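Long-range contacts in aminopeptidase N family protein (Idiomarina loihiensis L2TR, PDB 4FGM), which is probably a zinc-dependent aminopeptidase of the M61 peptidase family, taking residues from the amino end of peptides: residues E30-N35 / K69-L74; K331-T336 / G380-L385; I521-L526 / R535-Y540. One frame throughout, in Å; residues are numbered along the deposited sequence.

Interaction 1 (E30-N35 / K69-L74)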
ATOM      1  N   GLU A  30     -24.833   4.778  22.679  1.00 40.00           N
ATOM      2  CA  GLU A  30     -24.557   4.997  21.265  1.00 45.99           C
ATOM      3  C   GLU A  30     -23.630   3.935  20.688  1.00 47.44           C
ATOM      4  O   GLU A  30     -22.757   3.411  21.375  1.00 42.27           O
ATOM      5  CB  GLU A  30     -23.942   6.385  21.039  1.00 42.16           C
ATOM      6  CG  GLU A  30     -24.904   7.533  21.302  1.00 45.10           C
ATOM      7  CD  GLU A  30     -24.258   8.896  21.126  1.00 52.14           C
ATOM      8  OE1 GLU A  30     -23.045   8.958  20.820  1.00 57.01           O
ATOM      9  OE2 GLU A  30     -24.972   9.907  21.295  1.00 57.45           O
ATOM     10  N   LEU A  31     -23.840   3.636  19.412  1.00 50.78           N
ATOM     11  CA  LEU A  31     -23.043   2.661  18.679  1.00 45.36           C
ATOM     12  C   LEU A  31     -22.519   3.396  17.442  1.00 49.12           C
ATOM     13  O   LEU A  31     -23.259   4.155  16.805  1.00 42.64           O
ATOM     14  CB  LEU A  31     -23.924   1.483  18.245  1.00 43.99           C
ATOM     15  CG  LEU A  31     -24.792   0.832  19.327  1.00 45.20           C
ATOM     16  CD1 LEU A  31     -25.793  -0.123  18.697  1.00 47.99           C
ATOM     17  CD2 LEU A  31     -23.908   0.112  20.316  1.00 37.87           C
ATOM     18  N   TRP A  32     -21.247   3.196  17.112  1.00 48.62           N
ATOM     19  CA  TRP A  32     -20.685   3.853  15.940  1.00 38.55           C
ATOM     20  C   TRP A  32     -19.734   2.959  15.149  1.00 43.90           C
ATOM     21  O   TRP A  32     -19.192   1.976  15.673  1.00 43.56           O
ATOM     22  CB  TRP A  32     -19.957   5.149  16.330  1.00 37.85           C
ATOM     23  CG  TRP A  32     -18.798   4.955  17.268  1.00 40.80           C
ATOM     24  CD1 TRP A  32     -18.848   4.932  18.628  1.00 42.77           C
ATOM     25  CD2 TRP A  32     -17.424   4.747  16.912  1.00 45.68           C
ATOM     26  NE1 TRP A  32     -17.592   4.725  19.146  1.00 42.64           N
ATOM     27  CE2 TRP A  32     -16.697   4.609  18.115  1.00 47.06           C
ATOM     28  CE3 TRP A  32     -16.735   4.665  15.691  1.00 48.48           C
ATOM     29  CZ2 TRP A  32     -15.316   4.389  18.141  1.00 48.41           C
ATOM     30  CZ3 TRP A  32     -15.354   4.446  15.715  1.00 45.92           C
ATOM     31  CH2 TRP A  32     -14.662   4.311  16.935  1.00 48.36           C
ATOM     32  N   LEU A  33     -19.542   3.305  13.878  1.00 40.14           N
ATOM     33  CA  LEU A  33     -18.658   2.542  13.013  1.00 39.66           C
ATOM     34  C   LEU A  33     -17.579   3.450  12.436  1.00 38.31           C
ATOM     35  O   LEU A  33     -17.852   4.579  12.016  1.00 36.19           O
ATOM     36  CB  LEU A  33     -19.452   1.896  11.879  1.00 38.30           C
ATOM     37  CG  LEU A  33     -18.687   0.799  11.136  1.00 41.68           C
ATOM     38  CD1 LEU A  33     -18.538  -0.395  12.074  1.00 43.91           C
ATOM     39  CD2 LEU A  33     -19.428   0.393   9.855  1.00 41.49           C
ATOM     40  N   PRO A  34     -16.334   2.971  12.413  1.00 38.67           N
ATOM     41  CA  PRO A  34     -15.235   3.773  11.874  1.00 40.38           C
ATOM     42  C   PRO A  34     -15.567   4.280  10.473  1.00 40.86           C
ATOM     43  O   PRO A  34     -16.206   3.573   9.695  1.00 40.63           O
ATOM     44  CB  PRO A  34     -14.068   2.788  11.856  1.00 45.18           C
ATOM     45  CG  PRO A  34     -14.368   1.883  13.010  1.00 40.64           C
ATOM     46  CD  PRO A  34     -15.861   1.653  12.861  1.00 39.82           C
ATOM     47  N   ASN A  35     -15.142   5.501  10.152  1.00 40.45           N
ATOM     48  CA  ASN A  35     -15.398   6.042   8.829  1.00 40.46           C
ATOM     49  C   ASN A  35     -14.210   5.807   7.902  1.00 45.87           C
ATOM     50  O   ASN A  35     -14.269   6.121   6.714  1.00 49.74           O
ATOM     51  CB  ASN A  35     -15.756   7.524   8.908  1.00 43.32           C
ATOM     52  CG  ASN A  35     -17.157   7.742   9.417  1.00 46.61           C
ATOM     53  OD1 ASN A  35     -18.069   7.006   9.053  1.00 48.14           O
ATOM     54  ND2 ASN A  35     -17.342   8.756  10.255  1.00 47.11           N
ATOM     55  N   LYS A  69     -24.502   9.428   9.881  1.00 42.10           N
ATOM     56  CA  LYS A  69     -24.145   8.443   8.869  1.00 40.80           C
ATOM     57  C   LYS A  69     -23.552   7.162   9.429  1.00 39.88           C
ATOM     58  O   LYS A  69     -23.671   6.107   8.809  1.00 38.25           O
ATOM     59  CB  LYS A  69     -23.164   9.036   7.865  1.00 37.85           C
ATOM     60  CG  LYS A  69     -21.762   9.276   8.411  1.00 36.89           C
ATOM     61  CD  LYS A  69     -20.868   9.895   7.338  1.00 39.78           C
ATOM     62  CE  LYS A  69     -19.457  10.095   7.834  1.00 38.15           C
ATOM     63  NZ  LYS A  69     -18.565  10.601   6.762  1.00 38.50           N
ATOM     64  N   ASN A  70     -22.927   7.245  10.600  1.00 40.23           N
ATOM     65  CA  ASN A  70     -22.292   6.073  11.190  1.00 40.57           C
ATOM     66  C   ASN A  70     -22.569   5.905  12.688  1.00 44.08           C
ATOM     67  O   ASN A  70     -21.808   5.237  13.386  1.00 45.64           O
ATOM     68  CB  ASN A  70     -20.789   6.193  11.000  1.00 39.51           C
ATOM     69  CG  ASN A  70     -20.182   7.194  11.951  1.00 45.56           C
ATOM     70  OD1 ASN A  70     -20.774   8.240  12.218  1.00 46.78           O
ATOM     71  ND2 ASN A  70     -19.002   6.887  12.468  1.00 35.92           N
ATOM     72  N   ARG A  71     -23.644   6.499  13.189  1.00 41.81           N
ATOM     73  CA  ARG A  71     -23.924   6.406  14.614  1.00 40.88           C
ATOM     74  C   ARG A  71     -25.384   6.127  14.942  1.00 45.34           C
ATOM     75  O   ARG A  71     -26.294   6.736  14.369  1.00 45.70           O
ATOM     76  CB  ARG A  71     -23.458   7.697  15.308  1.00 37.23           C
ATOM     77  CG  ARG A  71     -23.470   7.662  16.840  1.00 48.37           C
ATOM     78  CD  ARG A  71     -22.785   8.897  17.430  1.00 51.45           C
ATOM     79  NE  ARG A  71     -21.346   8.901  17.180  1.00 46.61           N
ATOM     80  CZ  ARG A  71     -20.436   8.443  18.030  1.00 42.44           C
ATOM     81  NH1 ARG A  71     -20.808   7.952  19.200  1.00 42.26           N
ATOM     82  NH2 ARG A  71     -19.155   8.452  17.697  1.00 36.62           N
ATOM     83  N   TRP A  72     -25.593   5.189  15.864  1.00 43.26           N
ATOM     84  CA  TRP A  72     -26.932   4.818  16.302  1.00 44.18           C
ATOM     85  C   TRP A  72     -27.091   5.075  17.798  1.00 46.50           C
ATOM     86  O   TRP A  72     -26.106   5.058  18.546  1.00 45.08           O
ATOM     87  CB  TRP A  72     -27.195   3.335  16.015  1.00 46.61           C
ATOM     88  CG  TRP A  72     -27.416   3.012  14.572  1.00 42.86           C
ATOM     89  CD1 TRP A  72     -28.613   2.855  13.941  1.00 42.60           C
ATOM     90  CD2 TRP A  72     -26.409   2.818  13.578  1.00 38.89           C
ATOM     91  NE1 TRP A  72     -28.416   2.573  12.609  1.00 42.69           N
ATOM     92  CE2 TRP A  72     -27.069   2.543  12.361  1.00 39.42           C
ATOM     93  CE3 TRP A  72     -25.009   2.847  13.597  1.00 36.54           C
ATOM     94  CZ2 TRP A  72     -26.379   2.302  11.173  1.00 42.39           C
ATOM     95  CZ3 TRP A  72     -24.322   2.608  12.415  1.00 40.76           C
ATOM     96  CH2 TRP A  72     -25.010   2.336  11.219  1.00 46.08           C
ATOM     97  N   GLN A  73     -28.330   5.311  18.226  1.00 45.25           N
ATOM     98  CA  GLN A  73     -28.622   5.549  19.638  1.00 45.19           C
ATOM     99  C   GLN A  73     -29.722   4.591  20.098  1.00 50.17           C
ATOM    100  O   GLN A  73     -30.804   4.539  19.501  1.00 43.61           O
ATOM    101  CB  GLN A  73     -29.058   6.994  19.861  1.00 48.39           C
ATOM    102  CG  GLN A  73     -29.173   7.375  21.331  1.00 56.53           C
ATOM    103  CD  GLN A  73     -29.488   8.848  21.535  1.00 64.08           C
ATOM    104  OE1 GLN A  73     -30.541   9.339  21.121  1.00 62.70           O
ATOM    105  NE2 GLN A  73     -28.572   9.561  22.176  1.00 67.22           N
ATOM    106  N   LEU A  74     -29.428   3.834  21.154  1.00 46.99           N
ATOM    107  CA  LEU A  74     -30.356   2.846  21.708  1.00 49.03           C
ATOM    108  C   LEU A  74     -31.257   3.417  22.790  1.00 55.17           C
ATOM    109  O   LEU A  74     -30.862   4.325  23.525  1.00 57.54           O
ATOM    110  CB  LEU A  74     -29.582   1.676  22.326  1.00 42.82           C
ATOM    111  CG  LEU A  74     -28.732   0.743  21.468  1.00 46.80           C
ATOM    112  CD1 LEU A  74     -27.838  -0.078  22.380  1.00 45.51           C
ATOM    113  CD2 LEU A  74     -29.626  -0.160  20.619  1.00 48.44           C
TER
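Glu30 and Arg71 touch across an antiparallel beta pair, strand 30-32 against strand 71-74, in the region of the M61 N-terminal family. Glu30 runs straight past CG (chi2 178°), which carries its carboxylate carbon out toward Arg71. Its OE1 lies 2.9 Å from Arg71 NH1, a salt bridge made on the anti side of the carboxylate. Carboxylate and guanidinium planes are 65° apart, so the two groups do not pair flat. Arg71 also bridges to Glu116 through NH1 and to Glu295 through NH2.

Leu31 faces the other side of the sheet and forms a hydrogen-bonded pair with Trp72. Leu31 N gives to Trp72 O at 2.8 Å, and Trp72 N returns a bond of 2.7 Å to Leu31 O. Leu31 CD1 packs on Leu74 CG at 4.1 Å, and both leucines also touch strand 81-91.

Trp32 returns to the face of Glu30 and Arg71. Arg71 NH2 lies over one face of the indole, 3.5 Å from Trp32 CG, with the planes 23° apart.

Leu33 is held twice by Asn70. Leu33 N bonds to Asn70 O at 3.0 Å, and Asn70 ND2 reaches Leu33 O at 2.6 Å in a nearly straight bond. Asn35 crosses Asn70 at about a right angle. Its ND2 bonds to Glu295 O, while its OD1 rests 3.4 Å from Asn70 CB.

Interaction 2 (K331-T336 / G380-L385)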
ATOM      1  N   LYS A 331      17.480  -1.545 -10.887  1.00 50.45           N
ATOM      2  CA  LYS A 331      16.465  -1.249 -11.882  1.00 54.78           C
ATOM      3  C   LYS A 331      15.279  -0.682 -11.103  1.00 55.21           C
ATOM      4  O   LYS A 331      14.684   0.323 -11.495  1.00 54.66           O
ATOM      5  CB  LYS A 331      16.034  -2.508 -12.634  1.00 66.20           C
ATOM      6  CG  LYS A 331      14.855  -2.262 -13.573  1.00 77.40           C
ATOM      7  CD  LYS A 331      14.244  -3.564 -14.064  1.00 90.62           C
ATOM      8  CE  LYS A 331      12.911  -3.318 -14.757  1.00 97.64           C
ATOM      9  NZ  LYS A 331      12.257  -4.590 -15.188  1.00 97.99           N
ATOM     10  N   LEU A 332      14.955  -1.327  -9.985  1.00 46.11           N
ATOM     11  CA  LEU A 332      13.856  -0.880  -9.138  1.00 46.76           C
ATOM     12  C   LEU A 332      14.138   0.522  -8.604  1.00 46.92           C
ATOM     13  O   LEU A 332      13.225   1.342  -8.478  1.00 54.52           O
ATOM     14  CB  LEU A 332      13.654  -1.848  -7.965  1.00 45.93           C
ATOM     15  CG  LEU A 332      13.087  -3.236  -8.294  1.00 46.30           C
ATOM     16  CD1 LEU A 332      13.155  -4.137  -7.062  1.00 40.93           C
ATOM     17  CD2 LEU A 332      11.653  -3.101  -8.794  1.00 36.07           C
ATOM     18  N   LEU A 333      15.405   0.794  -8.294  1.00 42.01           N
ATOM     19  CA  LEU A 333      15.803   2.101  -7.773  1.00 45.35           C
ATOM     20  C   LEU A 333      15.634   3.157  -8.856  1.00 46.40           C
ATOM     21  O   LEU A 333      15.105   4.243  -8.612  1.00 47.25           O
ATOM     22  CB  LEU A 333      17.262   2.078  -7.312  1.00 51.44           C
ATOM     23  CG  LEU A 333      17.573   2.747  -5.967  1.00 60.49           C
ATOM     24  CD1 LEU A 333      19.086   2.857  -5.796  1.00 57.46           C
ATOM     25  CD2 LEU A 333      16.930   4.117  -5.896  1.00 61.84           C
ATOM     26  N   GLY A 334      16.097   2.835 -10.056  1.00 46.39           N
ATOM     27  CA  GLY A 334      15.965   3.761 -11.164  1.00 51.50           C
ATOM     28  C   GLY A 334      14.506   4.026 -11.473  1.00 53.67           C
ATOM     29  O   GLY A 334      14.147   5.145 -11.839  1.00 57.21           O
ATOM     30  N   ASP A 335      13.659   3.009 -11.318  1.00 50.17           N
ATOM     31  CA  ASP A 335      12.227   3.173 -11.573  1.00 58.54           C
ATOM     32  C   ASP A 335      11.701   4.264 -10.652  1.00 55.84           C
ATOM     33  O   ASP A 335      11.077   5.223 -11.097  1.00 51.02           O
ATOM     34  CB  ASP A 335      11.450   1.872 -11.292  1.00 68.35           C
ATOM     35  CG  ASP A 335      11.542   0.861 -12.432  1.00 78.79           C
ATOM     36  OD1 ASP A 335      12.108   1.193 -13.495  1.00 77.54           O
ATOM     37  OD2 ASP A 335      11.038  -0.274 -12.263  1.00 83.07           O
ATOM     38  N   THR A 336      11.971   4.104  -9.360  1.00 51.92           N
ATOM     39  CA  THR A 336      11.537   5.060  -8.351  1.00 50.81           C
ATOM     40  C   THR A 336      12.087   6.445  -8.654  1.00 54.87           C
ATOM     41  O   THR A 336      11.365   7.445  -8.597  1.00 51.78           O
ATOM     42  CB  THR A 336      12.017   4.647  -6.942  1.00 52.86           C
ATOM     43  OG1 THR A 336      11.478   3.364  -6.600  1.00 54.97           O
ATOM     44  CG2 THR A 336      11.571   5.668  -5.909  1.00 49.48           C
ATOM     45  N   GLY A 380       9.784   9.712  -0.485  1.00 47.27           N
ATOM     46  CA  GLY A 380      10.199   9.308   0.845  1.00 42.40           C
ATOM     47  C   GLY A 380      11.249   8.220   0.688  1.00 47.15           C
ATOM     48  O   GLY A 380      12.207   8.132   1.457  1.00 46.90           O
ATOM     49  N   ALA A 381      11.077   7.392  -0.335  1.00 46.31           N
ATOM     50  CA  ALA A 381      12.010   6.310  -0.591  1.00 46.61           C
ATOM     51  C   ALA A 381      13.373   6.871  -0.979  1.00 43.92           C
ATOM     52  O   ALA A 381      14.406   6.338  -0.575  1.00 52.22           O
ATOM     53  CB  ALA A 381      11.476   5.407  -1.694  1.00 47.23           C
ATOM     54  N   LEU A 382      13.376   7.944  -1.763  1.00 46.49           N
ATOM     55  CA  LEU A 382      14.630   8.551  -2.181  1.00 49.54           C
ATOM     56  C   LEU A 382      15.298   9.255  -0.991  1.00 53.35           C
ATOM     57  O   LEU A 382      16.529   9.313  -0.899  1.00 51.71           O
ATOM     58  CB  LEU A 382      14.388   9.527  -3.336  1.00 50.77           C
ATOM     59  CG  LEU A 382      13.851   8.871  -4.614  1.00 54.64           C
ATOM     60  CD1 LEU A 382      13.706   9.918  -5.701  1.00 54.73           C
ATOM     61  CD2 LEU A 382      14.790   7.769  -5.072  1.00 51.41           C
ATOM     62  N   ILE A 383      14.483   9.779  -0.079  1.00 48.67           N
ATOM     63  CA  ILE A 383      15.002  10.429   1.115  1.00 46.13           C
ATOM     64  C   ILE A 383      15.720   9.355   1.924  1.00 47.17           C
ATOM     65  O   ILE A 383      16.849   9.548   2.377  1.00 50.51           O
ATOM     66  CB  ILE A 383      13.865  11.020   1.970  1.00 43.17           C
ATOM     67  CG1 ILE A 383      13.307  12.275   1.294  1.00 47.26           C
ATOM     68  CG2 ILE A 383      14.369  11.308   3.386  1.00 41.56           C
ATOM     69  CD1 ILE A 383      12.222  12.978   2.093  1.00 51.57           C
ATOM     70  N   ALA A 384      15.056   8.214   2.097  1.00 43.91           N
ATOM     71  CA  ALA A 384      15.630   7.098   2.844  1.00 45.77           C
ATOM     72  C   ALA A 384      16.945   6.668   2.203  1.00 47.95           C
ATOM     73  O   ALA A 384      17.917   6.386   2.898  1.00 50.23           O
ATOM     74  CB  ALA A 384      14.646   5.916   2.880  1.00 39.45           C
ATOM     75  N   LEU A 385      16.968   6.614   0.873  1.00 43.58           N
ATOM     76  CA  LEU A 385      18.173   6.229   0.143  1.00 48.60           C
ATOM     77  C   LEU A 385      19.302   7.191   0.478  1.00 53.37           C
ATOM     78  O   LEU A 385      20.435   6.777   0.729  1.00 58.48           O
ATOM     79  CB  LEU A 385      17.928   6.275  -1.364  1.00 49.55           C
ATOM     80  CG  LEU A 385      19.193   6.223  -2.229  1.00 52.66           C
ATOM     81  CD1 LEU A 385      19.747   4.803  -2.246  1.00 48.49           C
ATOM     82  CD2 LEU A 385      18.871   6.695  -3.639  1.00 52.65           C
TER
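Leu333 overlaps Leu385 with both of its methyl groups. CD2 of Leu333 lies 3.9 Å from CD2 of Leu385. CD1 of Leu333 lies 4.1 Å from CD1 of Leu385. The two side chains slant across each other, branch against branch. Leu385 has CG anti to the backbone N (chi1 166°), on a CB that points toward helix 326-342. Leu333 starts out less directly, and it is the end of its chain that closes the distance. Both leucines also touch Trp584.

Leu382 is the second meeting point. Its CD2 is 4.3 Å from Leu333 CD2 and 3.9 Å from Thr336 CG2. CD2 of Leu382 thus touches both Leu333 and Thr336. Thr336 and Leu382 pass each other in opposite directions. The threonine meets it with its methyl, which is anti to the backbone N. The same methyl rests 4.2 Å from Ala381 CB. Leu337 and Val340, further along helix 326-342, also pack on Leu382, as does Leu450.

This is packing between two helices of the catalytic region, 326-342 and 378-394. Their short segments run at 125° to each other, with axes 10.8 Å apart. At that separation the contact is made by side-chain ends, and the backbones do not touch. Ala381 also touches Ser311 of helix 308-320, the helix that directly follows the zinc ligand Glu307. The Ala381 side chain is about 11 Å from the bound zinc ion, so the contact lies near the metal site but is not part of it.

No hydrogen bond crosses between the two segments. Their association here rests on methyl packing, with shape and burial as its basis.

Interaction 3 (I521-L526 / R535-Y540); sequences IAIDHL and RILERY
The Tyr540 ring meets Asp524 at its edge, with OD2 in the ring plane. Ile536 CG2 also lies at the edge in that plane. Over one face is Arg539 CB, 4.2 Å above the ring centre, and Trp563 stacks on the ring. The Arg539 guanidinium carries Arg535 O over one face, displaced toward the rim. Leu526 CD1 approaches it obliquely, 4.2 Å from Arg539 NH1.

The polar link is one bond. Tyr540 OH gives its proton to Asp524 OD2 at 2.6 Å, using the anti lone pair of that oxygen. The carboxylate is turned 50° from the ring. With CG anti to the backbone N (chi1 -154°), the carboxylate carbon of Asp524 is set near the Tyr540 hydroxyl. A phenylalanine in place of Tyr540 would probably leave Asp524 OD2 without this hydroxyl mate and the carboxylate freer to turn.

Apolar contacts lie beside the bond. Ile523 CG2 meets Ile536 CG2 at 3.7 Å, the two side chains slanting across each other. Ile523 CD1 touches Leu537 CD1 at 4.2 Å. Leu526 CB is 4.2 Å from Ile536 CD1.

Ile523 to Leu526 form a type I' turn, which joins strands 519-523 and 526-527 as a tight beta hairpin. Ile521 and Ala522 form a classic bulge opposite His549. The antiparallel sheet and short helix are consistent with a PDZ domain. Helix 533-537 and the turn after it pack on the hairpin end, and Val546 of strand 545-552 touches both Asp524 and Tyr540.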
ATOM      1  N   ILE A 521      -7.195   8.932 -32.369  1.00 42.91           N
ATOM      2  CA  ILE A 521      -7.657   8.035 -33.411  1.00 33.27           C
ATOM      3  C   ILE A 521      -6.707   7.968 -34.611  1.00 35.09           C
ATOM      4  O   ILE A 521      -6.599   6.941 -35.274  1.00 38.57           O
ATOM      5  CB  ILE A 521      -9.098   8.465 -33.811  1.00 35.46           C
ATOM      6  CG1 ILE A 521     -10.019   7.266 -33.665  1.00 41.58           C
ATOM      7  CG2 ILE A 521      -9.136   9.133 -35.172  1.00 31.81           C
ATOM      8  CD1 ILE A 521     -10.102   6.775 -32.237  1.00 36.87           C
ATOM      9  N   ALA A 522      -6.009   9.062 -34.883  1.00 32.07           N
ATOM     10  CA  ALA A 522      -5.055   9.080 -35.988  1.00 33.02           C
ATOM     11  C   ALA A 522      -3.926  10.064 -35.713  1.00 40.39           C
ATOM     12  O   ALA A 522      -4.105  11.051 -35.004  1.00 38.82           O
ATOM     13  CB  ALA A 522      -5.756   9.449 -37.293  1.00 24.74           C
ATOM     14  N   ILE A 523      -2.756   9.763 -36.265  1.00 37.57           N
ATOM     15  CA  ILE A 523      -1.585  10.618 -36.139  1.00 35.79           C
ATOM     16  C   ILE A 523      -1.081  10.799 -37.569  1.00 38.94           C
ATOM     17  O   ILE A 523      -0.829   9.818 -38.269  1.00 38.68           O
ATOM     18  CB  ILE A 523      -0.488   9.950 -35.277  1.00 42.72           C
ATOM     19  CG1 ILE A 523      -0.987   9.783 -33.837  1.00 31.39           C
ATOM     20  CG2 ILE A 523       0.784  10.801 -35.294  1.00 42.54           C
ATOM     21  CD1 ILE A 523      -0.180   8.790 -33.032  1.00 34.49           C
ATOM     22  N   ASP A 524      -0.959  12.049 -38.007  1.00 38.19           N
ATOM     23  CA  ASP A 524      -0.505  12.347 -39.363  1.00 33.38           C
ATOM     24  C   ASP A 524      -1.417  11.648 -40.390  1.00 34.19           C
ATOM     25  O   ASP A 524      -0.964  11.202 -41.445  1.00 33.90           O
ATOM     26  CB  ASP A 524       0.945  11.882 -39.549  1.00 37.27           C
ATOM     27  CG  ASP A 524       1.674  12.665 -40.622  1.00 42.52           C
ATOM     28  OD1 ASP A 524       1.037  13.528 -41.269  1.00 43.98           O
ATOM     29  OD2 ASP A 524       2.887  12.424 -40.816  1.00 43.72           O
ATOM     30  N   HIS A 525      -2.703  11.553 -40.060  1.00 29.41           N
ATOM     31  CA  HIS A 525      -3.705  10.921 -40.920  1.00 33.90           C
ATOM     32  C   HIS A 525      -3.600   9.403 -40.987  1.00 36.73           C
ATOM     33  O   HIS A 525      -4.248   8.775 -41.818  1.00 40.85           O
ATOM     34  CB  HIS A 525      -3.635  11.512 -42.329  1.00 27.29           C
ATOM     35  CG  HIS A 525      -3.745  13.002 -42.349  1.00 43.41           C
ATOM     36  ND1 HIS A 525      -4.943  13.660 -42.167  1.00 44.90           N
ATOM     37  CD2 HIS A 525      -2.799  13.966 -42.452  1.00 46.15           C
ATOM     38  CE1 HIS A 525      -4.728  14.963 -42.154  1.00 40.25           C
ATOM     39  NE2 HIS A 525      -3.435  15.177 -42.324  1.00 43.69           N
ATOM     40  N   LEU A 526      -2.794   8.814 -40.112  1.00 35.17           N
ATOM     41  CA  LEU A 526      -2.640   7.361 -40.082  1.00 35.72           C
ATOM     42  C   LEU A 526      -3.271   6.769 -38.824  1.00 37.79           C
ATOM     43  O   LEU A 526      -3.116   7.295 -37.720  1.00 33.93           O
ATOM     44  CB  LEU A 526      -1.160   6.984 -40.152  1.00 35.87           C
ATOM     45  CG  LEU A 526      -0.464   7.357 -41.461  1.00 37.76           C
ATOM     46  CD1 LEU A 526       1.002   6.946 -41.407  1.00 43.29           C
ATOM     47  CD2 LEU A 526      -1.176   6.657 -42.626  1.00 31.99           C
ATOM     48  N   ARG A 535       5.734   2.668 -34.579  1.00 54.93           N
ATOM     49  CA  ARG A 535       6.233   2.737 -35.955  1.00 60.30           C
ATOM     50  C   ARG A 535       6.073   4.182 -36.411  1.00 64.68           C
ATOM     51  O   ARG A 535       7.017   4.814 -36.888  1.00 65.82           O
ATOM     52  CB  ARG A 535       5.409   1.836 -36.887  1.00 59.90           C
ATOM     53  CG  ARG A 535       5.782   0.361 -36.875  1.00 64.90           C
ATOM     54  CD  ARG A 535       4.551  -0.523 -37.099  1.00 67.20           C
ATOM     55  NE  ARG A 535       3.516   0.142 -37.894  1.00 69.50           N
ATOM     56  CZ  ARG A 535       2.344  -0.409 -38.210  1.00 75.69           C
ATOM     57  NH1 ARG A 535       2.053  -1.639 -37.801  1.00 77.02           N
ATOM     58  NH2 ARG A 535       1.457   0.270 -38.931  1.00 75.12           N
ATOM     59  N   ILE A 536       4.856   4.695 -36.254  1.00 62.58           N
ATOM     60  CA  ILE A 536       4.525   6.064 -36.639  1.00 64.56           C
ATOM     61  C   ILE A 536       5.459   7.098 -36.000  1.00 61.95           C
ATOM     62  O   ILE A 536       5.914   8.024 -36.672  1.00 65.75           O
ATOM     63  CB  ILE A 536       3.054   6.401 -36.263  1.00 58.68           C
ATOM     64  CG1 ILE A 536       2.096   5.541 -37.091  1.00 53.00           C
ATOM     65  CG2 ILE A 536       2.766   7.876 -36.495  1.00 59.71           C
ATOM     66  CD1 ILE A 536       0.647   5.631 -36.653  1.00 47.08           C
ATOM     67  N   LEU A 537       5.764   6.937 -34.717  1.00 54.82           N
ATOM     68  CA  LEU A 537       6.625   7.900 -34.037  1.00 56.34           C
ATOM     69  C   LEU A 537       8.122   7.818 -34.301  1.00 58.91           C
ATOM     70  O   LEU A 537       8.841   8.762 -34.006  1.00 60.26           O
ATOM     71  CB  LEU A 537       6.360   7.858 -32.539  1.00 50.00           C
ATOM     72  CG  LEU A 537       5.213   8.781 -32.134  1.00 51.89           C
ATOM     73  CD1 LEU A 537       4.032   8.597 -33.064  1.00 51.48           C
ATOM     74  CD2 LEU A 537       4.821   8.487 -30.702  1.00 59.67           C
ATOM     75  N   GLU A 538       8.596   6.711 -34.860  1.00 61.10           N
ATOM     76  CA  GLU A 538      10.025   6.571 -35.164  1.00 60.07           C
ATOM     77  C   GLU A 538      10.319   7.328 -36.468  1.00 56.66           C
ATOM     78  O   GLU A 538      11.400   7.225 -37.031  1.00 61.99           O
ATOM     79  CB  GLU A 538      10.390   5.081 -35.331  1.00 65.47           C
ATOM     80  CG  GLU A 538      10.457   4.611 -36.780  1.00 80.30           C
ATOM     81  CD  GLU A 538       9.824   3.246 -37.017  1.00 90.16           C
ATOM     82  OE1 GLU A 538       9.057   3.112 -38.002  1.00 89.72           O
ATOM     83  OE2 GLU A 538      10.100   2.305 -36.238  1.00 89.13           O
ATOM     84  N   ARG A 539       9.346   8.097 -36.934  1.00 50.22           N
ATOM     85  CA  ARG A 539       9.492   8.844 -38.173  1.00 48.84           C
ATOM     86  C   ARG A 539       9.645  10.319 -37.952  1.00 52.28           C
ATOM     87  O   ARG A 539       9.798  11.080 -38.901  1.00 52.62           O
ATOM     88  CB  ARG A 539       8.269   8.620 -39.056  1.00 50.74           C
ATOM     89  CG  ARG A 539       8.260   7.283 -39.720  1.00 50.90           C
ATOM     90  CD  ARG A 539       6.864   6.866 -40.006  1.00 59.12           C
ATOM     91  NE  ARG A 539       6.819   5.519 -40.547  1.00 59.06           N
ATOM     92  CZ  ARG A 539       5.720   4.776 -40.559  1.00 56.47           C
ATOM     93  NH1 ARG A 539       4.593   5.261 -40.062  1.00 46.43           N
ATOM     94  NH2 ARG A 539       5.749   3.550 -41.055  1.00 59.11           N
ATOM     95  N   TYR A 540       9.610  10.728 -36.698  1.00 54.37           N
ATOM     96  CA  TYR A 540       9.705  12.137 -36.395  1.00 56.12           C
ATOM     97  C   TYR A 540      10.871  12.504 -35.511  1.00 60.41           C
ATOM     98  O   TYR A 540      11.429  11.665 -34.814  1.00 63.68           O
ATOM     99  CB  TYR A 540       8.406  12.578 -35.728  1.00 48.99           C
ATOM    100  CG  TYR A 540       7.203  12.202 -36.541  1.00 50.55           C
ATOM    101  CD1 TYR A 540       6.928  12.850 -37.738  1.00 43.42           C
ATOM    102  CD2 TYR A 540       6.365  11.171 -36.141  1.00 54.00           C
ATOM    103  CE1 TYR A 540       5.854  12.484 -38.513  1.00 49.23           C
ATOM    104  CE2 TYR A 540       5.282  10.794 -36.914  1.00 47.90           C
ATOM    105  CZ  TYR A 540       5.032  11.454 -38.098  1.00 54.08           C
ATOM    106  OH  TYR A 540       3.956  11.087 -38.873  1.00 51.64           O
TER

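From the N terminus, interaction 1 comes first. It closes a loop of 33 residues, partly strand, inside the N-terminal beta region. Interaction 2 follows and closes a mostly helical loop of 43 residues in the catalytic region. Interaction 3 is the most local, closing eight residues between a hairpin and a short helix in the probable PDZ part. The three lie in series along the chain, and none nests in or crosses another. Interactions 1 and 2 lie on opposite sides of the chain's centre, with contact centres about 42 Å apart. Interactions 2 and 3 do not touch, their nearest atoms being about 20 Å apart. Each contact thus ties together its own part of the fold.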